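Local structure of imidazoleglycerol-phosphate dehydratase (Pyrococcus furiosus, 5DNL) at residues I10-D24 with D41-W55. The protein catalyses the manganese-dependent dehydration of imidazoleglycerol phosphate to imidazoleacetol phosphate, the sixth step of histidine biosynthesis. Sequence-based numbering, arbitrary orientation.
Sequences IIVEIGKKGEIKTND and DMRITATYDLRHHLW. With MN (manganese (II) ion), chain D; MN (manganese (II) ion), chain E; 5DL ([(2S)-2-hydroxy-3-(1H-1,2,4-triazol-1-yl)propyl]phosphonic acid), chain F.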
loop_
_atom_site.group_PDB
_atom_site.type_symbol
_atom_site.label_atom_id
_atom_site.label_comp_id
_atom_site.label_asym_id
_atom_site.label_seq_id
_atom_site.Cartn_x
_atom_site.Cartn_y
_atom_site.Cartn_z
ATOM N N ILE A 10 1.811 -34.282 -43.826
ATOM C CA ILE A 10 1.106 -33.104 -44.286
ATOM C C ILE A 10 1.446 -32.799 -45.737
ATOM O O ILE A 10 2.616 -32.820 -46.121
ATOM C CB ILE A 10 1.498 -31.905 -43.407
ATOM C CG1 ILE A 10 1.025 -32.167 -41.961
ATOM C CG2 ILE A 10 0.864 -30.628 -43.950
ATOM C CD1 ILE A 10 1.590 -31.214 -40.960
ATOM N N ILE A 11 0.407 -32.491 -46.517
ATOM C CA ILE A 11 0.569 -31.994 -47.875
ATOM C C ILE A 11 -0.085 -30.622 -47.970
ATOM O O ILE A 11 -1.250 -30.464 -47.593
ATOM C CB ILE A 11 -0.075 -32.953 -48.901
ATOM C CG1 ILE A 11 0.697 -34.280 -48.932
ATOM C CG2 ILE A 11 -0.104 -32.309 -50.287
ATOM C CD1 ILE A 11 -0.059 -35.431 -49.572
ATOM N N VAL A 12 0.668 -29.638 -48.447
ATOM C CA VAL A 12 0.141 -28.312 -48.763
ATOM C C VAL A 12 0.497 -27.985 -50.205
ATOM O O VAL A 12 1.679 -27.889 -50.539
ATOM C CB VAL A 12 0.733 -27.219 -47.843
ATOM C CG1 VAL A 12 0.302 -25.825 -48.318
ATOM C CG2 VAL A 12 0.343 -27.465 -46.390
ATOM N N GLU A 13 -0.532 -27.789 -51.033
ATOM C CA GLU A 13 -0.358 -27.454 -52.462
ATOM C C GLU A 13 -1.052 -26.139 -52.773
ATOM O O GLU A 13 -2.272 -26.082 -52.813
ATOM C CB GLU A 13 -0.909 -28.572 -53.346
ATOM C CG GLU A 13 -0.125 -29.863 -53.255
ATOM C CD GLU A 13 -0.691 -30.949 -54.148
ATOM O OE1 GLU A 13 -1.806 -31.432 -53.865
ATOM O OE2 GLU A 13 -0.018 -31.321 -55.129
ATOM N N ILE A 14 -0.265 -25.083 -52.953
ATOM C CA ILE A 14 -0.801 -23.756 -53.228
ATOM C C ILE A 14 -1.128 -23.635 -54.718
ATOM O O ILE A 14 -0.366 -24.088 -55.569
ATOM C CB ILE A 14 0.180 -22.646 -52.778
ATOM C CG1 ILE A 14 0.417 -22.765 -51.265
ATOM C CG2 ILE A 14 -0.354 -21.260 -53.139
ATOM C CD1 ILE A 14 1.524 -21.882 -50.731
ATOM N N GLY A 15 -2.262 -23.009 -55.010
ATOM C CA GLY A 15 -2.716 -22.803 -56.385
ATOM C C GLY A 15 -3.546 -23.932 -56.972
ATOM O O GLY A 15 -3.995 -23.825 -58.109
ATOM N N LYS A 16 -3.753 -25.007 -56.214
ATOM C CA LYS A 16 -4.594 -26.119 -56.634
ATOM C C LYS A 16 -5.921 -26.018 -55.909
ATOM O O LYS A 16 -5.974 -25.847 -54.690
ATOM C CB LYS A 16 -3.919 -27.464 -56.338
ATOM C CG LYS A 16 -2.649 -27.721 -57.140
ATOM C CD LYS A 16 -2.943 -27.996 -58.611
ATOM C CE LYS A 16 -1.670 -28.163 -59.426
ATOM N NZ LYS A 16 -0.917 -26.888 -59.592
ATOM N N LYS A 17 -7.005 -26.086 -56.671
ATOM C CA LYS A 17 -8.332 -26.154 -56.095
ATOM C C LYS A 17 -8.435 -27.506 -55.428
ATOM O O LYS A 17 -8.000 -28.520 -55.974
ATOM C CB LYS A 17 -9.417 -25.966 -57.161
ATOM C CG LYS A 17 -9.476 -24.541 -57.682
ATOM C CD LYS A 17 -10.399 -24.381 -58.876
ATOM C CE LYS A 17 -10.378 -22.942 -59.365
ATOM N NZ LYS A 17 -11.312 -22.713 -60.498
ATOM N N GLY A 18 -8.953 -27.513 -54.214
ATOM C CA GLY A 18 -9.001 -28.734 -53.445
ATOM C C GLY A 18 -9.530 -28.474 -52.065
ATOM O O GLY A 18 -9.901 -27.349 -51.729
ATOM N N GLU A 19 -9.582 -29.539 -51.284
ATOM C CA GLU A 19 -10.129 -29.487 -49.942
ATOM C C GLU A 19 -9.043 -29.077 -48.941
ATOM O O GLU A 19 -7.854 -29.279 -49.172
ATOM C CB GLU A 19 -10.721 -30.848 -49.560
ATOM C CG GLU A 19 -9.703 -31.969 -49.331
ATOM C CD GLU A 19 -10.332 -33.344 -49.170
ATOM O OE1 GLU A 19 -11.579 -33.469 -49.174
ATOM O OE2 GLU A 19 -9.558 -34.311 -49.014
ATOM N N ILE A 20 -9.492 -28.499 -47.837
ATOM C CA ILE A 20 -8.669 -28.336 -46.638
ATOM C C ILE A 20 -9.257 -29.277 -45.601
ATOM O O ILE A 20 -10.316 -29.005 -45.037
ATOM C CB ILE A 20 -8.669 -26.883 -46.144
ATOM C CG1 ILE A 20 -8.038 -25.988 -47.217
ATOM C CG2 ILE A 20 -7.940 -26.783 -44.800
ATOM C CD1 ILE A 20 -8.047 -24.511 -46.886
ATOM N N LYS A 21 -8.554 -30.383 -45.354
ATOM C CA LYS A 21 -9.016 -31.442 -44.477
ATOM C C LYS A 21 -7.873 -31.956 -43.642
ATOM O O LYS A 21 -7.090 -32.791 -44.075
ATOM C CB LYS A 21 -9.622 -32.591 -45.298
ATOM C CG LYS A 21 -10.902 -32.227 -46.015
ATOM C CD LYS A 21 -12.070 -32.032 -45.066
ATOM C CE LYS A 21 -13.288 -31.510 -45.807
ATOM N NZ LYS A 21 -14.432 -31.334 -44.871
ATOM N N THR A 22 -7.767 -31.434 -42.425
ATOM C CA THR A 22 -6.696 -31.812 -41.510
ATOM C C THR A 22 -7.116 -32.779 -40.427
ATOM O O THR A 22 -6.278 -33.182 -39.614
ATOM C CB THR A 22 -6.159 -30.562 -40.797
ATOM O OG1 THR A 22 -7.184 -30.007 -39.959
ATOM C CG2 THR A 22 -5.692 -29.526 -41.790
ATOM N N ASN A 23 -8.392 -33.138 -40.391
ATOM C CA ASN A 23 -8.992 -33.899 -39.280
ATOM C C ASN A 23 -9.062 -33.118 -37.957
ATOM O O ASN A 23 -9.174 -33.704 -36.893
ATOM C CB ASN A 23 -8.319 -35.273 -39.107
ATOM C CG ASN A 23 -8.415 -36.107 -40.360
ATOM O OD1 ASN A 23 -9.516 -36.438 -40.797
ATOM N ND2 ASN A 23 -7.272 -36.412 -40.974
ATOM N N ASP A 24 -9.030 -31.782 -38.050
ATOM C CA ASP A 24 -9.270 -30.896 -36.917
ATOM C C ASP A 24 -10.188 -29.797 -37.485
ATOM O O ASP A 24 -9.742 -29.004 -38.323
ATOM C CB ASP A 24 -7.917 -30.353 -36.451
ATOM C CG ASP A 24 -8.019 -29.313 -35.350
ATOM O OD1 ASP A 24 -9.031 -28.613 -35.248
ATOM O OD2 ASP A 24 -7.052 -29.185 -34.600
ATOM N N ASP A 41 -6.186 -20.431 -53.947
ATOM C CA ASP A 41 -6.676 -21.776 -53.736
ATOM C C ASP A 41 -5.541 -22.596 -53.148
ATOM O O ASP A 41 -4.369 -22.403 -53.503
ATOM C CB ASP A 41 -7.102 -22.429 -55.067
ATOM C CG ASP A 41 -8.362 -21.815 -55.655
ATOM O OD1 ASP A 41 -9.378 -21.711 -54.936
ATOM O OD2 ASP A 41 -8.337 -21.461 -56.852
ATOM N N MET A 42 -5.876 -23.502 -52.242
ATOM C CA MET A 42 -4.912 -24.508 -51.832
ATOM C C MET A 42 -5.572 -25.804 -51.393
ATOM O O MET A 42 -6.725 -25.834 -50.962
ATOM C CB MET A 42 -3.950 -23.967 -50.757
ATOM C CG MET A 42 -4.602 -23.389 -49.524
ATOM S SD MET A 42 -3.373 -22.642 -48.400
ATOM C CE MET A 42 -2.983 -21.082 -49.169
ATOM N N ARG A 43 -4.808 -26.880 -51.542
ATOM C CA ARG A 43 -5.213 -28.190 -51.107
ATOM C C ARG A 43 -4.342 -28.528 -49.919
ATOM O O ARG A 43 -3.141 -28.429 -50.008
ATOM C CB ARG A 43 -4.980 -29.210 -52.221
ATOM C CG ARG A 43 -5.314 -30.645 -51.826
ATOM C CD ARG A 43 -5.327 -31.560 -53.041
ATOM N NE ARG A 43 -5.572 -32.954 -52.669
ATOM C CZ ARG A 43 -4.657 -33.815 -52.213
ATOM N NH1 ARG A 43 -3.378 -33.466 -52.051
ATOM N NH2 ARG A 43 -5.029 -35.058 -51.913
ATOM N N ILE A 44 -4.967 -28.890 -48.804
ATOM C CA ILE A 44 -4.236 -29.256 -47.598
ATOM C C ILE A 44 -4.845 -30.532 -47.053
ATOM O O ILE A 44 -6.050 -30.607 -46.835
ATOM C CB ILE A 44 -4.283 -28.130 -46.528
ATOM C CG1 ILE A 44 -3.670 -26.837 -47.069
ATOM C CG2 ILE A 44 -3.549 -28.586 -45.262
ATOM C CD1 ILE A 44 -3.737 -25.658 -46.116
ATOM N N THR A 45 -4.005 -31.539 -46.833
ATOM C CA THR A 45 -4.426 -32.781 -46.206
ATOM C C THR A 45 -3.418 -33.124 -45.116
ATOM O O THR A 45 -2.232 -32.855 -45.274
ATOM C CB THR A 45 -4.541 -33.944 -47.219
ATOM O OG1 THR A 45 -3.263 -34.225 -47.788
ATOM C CG2 THR A 45 -5.504 -33.582 -48.321
ATOM N N ALA A 46 -3.892 -33.688 -44.018
ATOM C CA ALA A 46 -3.011 -34.095 -42.935
ATOM C C ALA A 46 -3.511 -35.313 -42.187
ATOM O O ALA A 46 -4.718 -35.523 -42.043
ATOM C CB ALA A 46 -2.854 -32.948 -41.945
ATOM N N THR A 47 -2.557 -36.080 -41.668
ATOM C CA THR A 47 -2.798 -37.005 -40.587
ATOM C C THR A 47 -1.859 -36.613 -39.449
ATOM O O THR A 47 -0.783 -36.059 -39.683
ATOM C CB THR A 47 -2.592 -38.473 -41.006
ATOM O OG1 THR A 47 -1.271 -38.666 -41.496
ATOM C CG2 THR A 47 -3.592 -38.855 -42.103
ATOM N N TYR A 48 -2.279 -36.899 -38.226
ATOM C CA TYR A 48 -1.523 -36.491 -37.059
ATOM C C TYR A 48 -1.853 -37.354 -35.854
ATOM O O TYR A 48 -2.912 -37.984 -35.794
ATOM C CB TYR A 48 -1.845 -35.020 -36.725
ATOM C CG TYR A 48 -3.247 -34.785 -36.214
ATOM C CD1 TYR A 48 -4.311 -34.574 -37.088
ATOM C CD2 TYR A 48 -3.506 -34.711 -34.850
ATOM C CE1 TYR A 48 -5.596 -34.344 -36.607
ATOM C CE2 TYR A 48 -4.784 -34.509 -34.363
ATOM C CZ TYR A 48 -5.822 -34.309 -35.258
ATOM O OH TYR A 48 -7.090 -34.063 -34.787
ATOM N N ASP A 49 -0.972 -37.291 -34.857
ATOM C CA ASP A 49 -1.191 -37.961 -33.579
ATOM C C ASP A 49 -1.799 -37.006 -32.551
ATOM O O ASP A 49 -2.864 -37.269 -32.006
ATOM C CB ASP A 49 0.099 -38.651 -33.073
ATOM C CG ASP A 49 1.358 -37.742 -33.090
ATOM O OD1 ASP A 49 1.277 -36.534 -33.391
ATOM O OD2 ASP A 49 2.470 -38.258 -32.810
ATOM N N LEU A 50 -1.135 -35.885 -32.309
ATOM C CA LEU A 50 -1.555 -34.890 -31.340
ATOM C C LEU A 50 -1.776 -33.544 -32.041
ATOM O O LEU A 50 -1.024 -33.180 -32.938
ATOM C CB LEU A 50 -0.496 -34.718 -30.250
ATOM C CG LEU A 50 -0.170 -35.930 -29.380
ATOM C CD1 LEU A 50 0.856 -35.531 -28.325
ATOM C CD2 LEU A 50 -1.425 -36.536 -28.761
ATOM N N ARG A 51 -2.768 -32.795 -31.578
ATOM C CA ARG A 51 -3.138 -31.539 -32.221
ATOM C C ARG A 51 -1.967 -30.542 -32.262
ATOM O O ARG A 51 -1.815 -29.821 -33.230
ATOM C CB ARG A 51 -4.359 -30.879 -31.544
ATOM C CG ARG A 51 -5.680 -31.596 -31.821
ATOM C CD ARG A 51 -6.861 -30.874 -31.186
ATOM N NE ARG A 51 -7.222 -29.649 -31.910
ATOM C CZ ARG A 51 -7.704 -28.534 -31.363
ATOM N NH1 ARG A 51 -7.832 -28.408 -30.038
ATOM N NH2 ARG A 51 -8.035 -27.524 -32.150
ATOM N N HIS A 52 -1.147 -30.462 -31.205
ATOM C CA HIS A 52 0.003 -29.547 -31.233
ATOM C C HIS A 52 0.908 -29.871 -32.412
ATOM O O HIS A 52 1.341 -28.971 -33.126
ATOM C CB HIS A 52 0.757 -29.668 -29.929
ATOM C CG HIS A 52 1.993 -28.829 -29.784
ATOM N ND1 HIS A 52 2.235 -28.121 -28.625
ATOM C CD2 HIS A 52 3.084 -28.636 -30.569
ATOM C CE1 HIS A 52 3.421 -27.548 -28.697
ATOM N NE2 HIS A 52 3.951 -27.830 -29.868
ATOM N N HIS A 53 1.214 -31.155 -32.587
ATOM C CA HIS A 53 2.072 -31.551 -33.703
ATOM C C HIS A 53 1.428 -31.147 -35.042
ATOM O O HIS A 53 2.109 -30.693 -35.948
ATOM C CB HIS A 53 2.367 -33.040 -33.702
ATOM C CG HIS A 53 3.103 -33.522 -32.487
ATOM N ND1 HIS A 53 3.039 -34.830 -32.066
ATOM C CD2 HIS A 53 3.913 -32.892 -31.606
ATOM C CE1 HIS A 53 3.773 -34.988 -30.986
ATOM N NE2 HIS A 53 4.332 -33.831 -30.697
ATOM N N LEU A 54 0.117 -31.315 -35.164
ATOM C CA LEU A 54 -0.595 -30.878 -36.356
ATOM C C LEU A 54 -0.475 -29.392 -36.617
ATOM O O LEU A 54 -0.117 -28.961 -37.702
ATOM C CB LEU A 54 -2.071 -31.244 -36.270
ATOM C CG LEU A 54 -2.963 -30.727 -37.384
ATOM C CD1 LEU A 54 -2.637 -31.414 -38.710
ATOM C CD2 LEU A 54 -4.428 -30.875 -37.006
ATOM N N TRP A 55 -0.798 -28.578 -35.614
ATOM C CA TRP A 55 -0.785 -27.118 -35.810
ATOM C C TRP A 55 0.609 -26.593 -36.172
ATOM O O TRP A 55 0.774 -25.764 -37.067
ATOM C CB TRP A 55 -1.384 -26.378 -34.594
ATOM C CG TRP A 55 -2.891 -26.437 -34.529
ATOM C CD1 TRP A 55 -3.669 -27.565 -34.455
ATOM C CD2 TRP A 55 -3.802 -25.323 -34.563
ATOM N NE1 TRP A 55 -4.993 -27.216 -34.426
ATOM C CE2 TRP A 55 -5.106 -25.856 -34.492
ATOM C CE3 TRP A 55 -3.640 -23.925 -34.623
ATOM C CZ2 TRP A 55 -6.238 -25.047 -34.493
ATOM C CZ3 TRP A 55 -4.764 -23.129 -34.616
ATOM C CH2 TRP A 55 -6.044 -23.693 -34.559
HETATM MN MN MN D . 6.042 -27.269 -30.526
HETATM MN MN MN E . 5.841 -33.633 -28.889
HETATM N N1 5DL F . 6.481 -31.565 -29.464
HETATM C C3 5DL F . 7.861 -29.996 -30.297
HETATM N N2 5DL F . 7.757 -31.261 -29.871
HETATM C C8 5DL F . 9.994 -34.280 -30.633
HETATM C C7 5DL F . 8.730 -33.422 -30.718
HETATM C C6 5DL F . 8.882 -32.188 -29.840
HETATM C C5 5DL F . 5.825 -30.419 -29.671
HETATM O O10 5DL F . 11.298 -32.723 -32.382
HETATM P P9 5DL F . 11.545 -33.473 -31.117
HETATM O O11 5DL F . 12.571 -34.573 -31.246
HETATM O O12 5DL F . 11.983 -32.533 -30.003
HETATM O O13 5DL F . 7.572 -34.158 -30.296
HETATM N N4 5DL F . 6.617 -29.444 -30.173
HETATM O O HOH W 1 8.116 -27.118 -31.258
#
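D24 and R51 meet where the end of segment 10-24 passes the first turn of helix 51-69. R51 comes side-on, NE and NH2 both reaching D24 OD2, with NE closer at 2.7 Å. The oxygen lies in the guanidinium plane, whereas NE stands 49° above the carboxylate plane and NH2 approaches on the syn side. W55 NE1 adds a third, nearly straight bond to OD2 at 2.9 Å, donated from the indole edge. The D24 carboxylate is swung away from its own backbone N (chi1 175°), and its other oxygen, OD1, caps L27 N at the start of helix 25-38. R51 also forms a salt bridge with E112 of the second subunit. Replacing D24 with an alanine would probably leave R51 and W55 NE1 without their common acceptor and the L27 amide uncapped. Beside the D24 carboxylate, L54 CD2 touches D24 CB at 3.6 Å and sits over one face of the Y48 ring, toward its rim; Y48 OH donates to N23 O.

Upstream, strand 42-48 runs between two neighbours, antiparallel to 10-14 and parallel to 20-21, the latter joined to it through helix 25-38 in a beta-alpha-beta unit. M42, I44 and A46 share a face of the sheet with I10, V12, I14 and I20 and lie beside them, I44 CG1 4.1 Å from V12 CG2. On the opposite face, R43 extends with CG anti to its backbone N, bringing NH1 3.1 Å from E13 OE1 in a bent salt bridge, the carboxylate and guanidinium planes 76° apart. T45 OG1 rests against I11 CB.

The turn that carries R51 and W55 also holds H52 and H53, each bound through NE2 to a different manganese ion bridged by the inhibitor's triazole. With three donors on OD2, the D24 carboxylate is likely to stay ionised, tying two helix starts together through one side chain near the metal-binding turn.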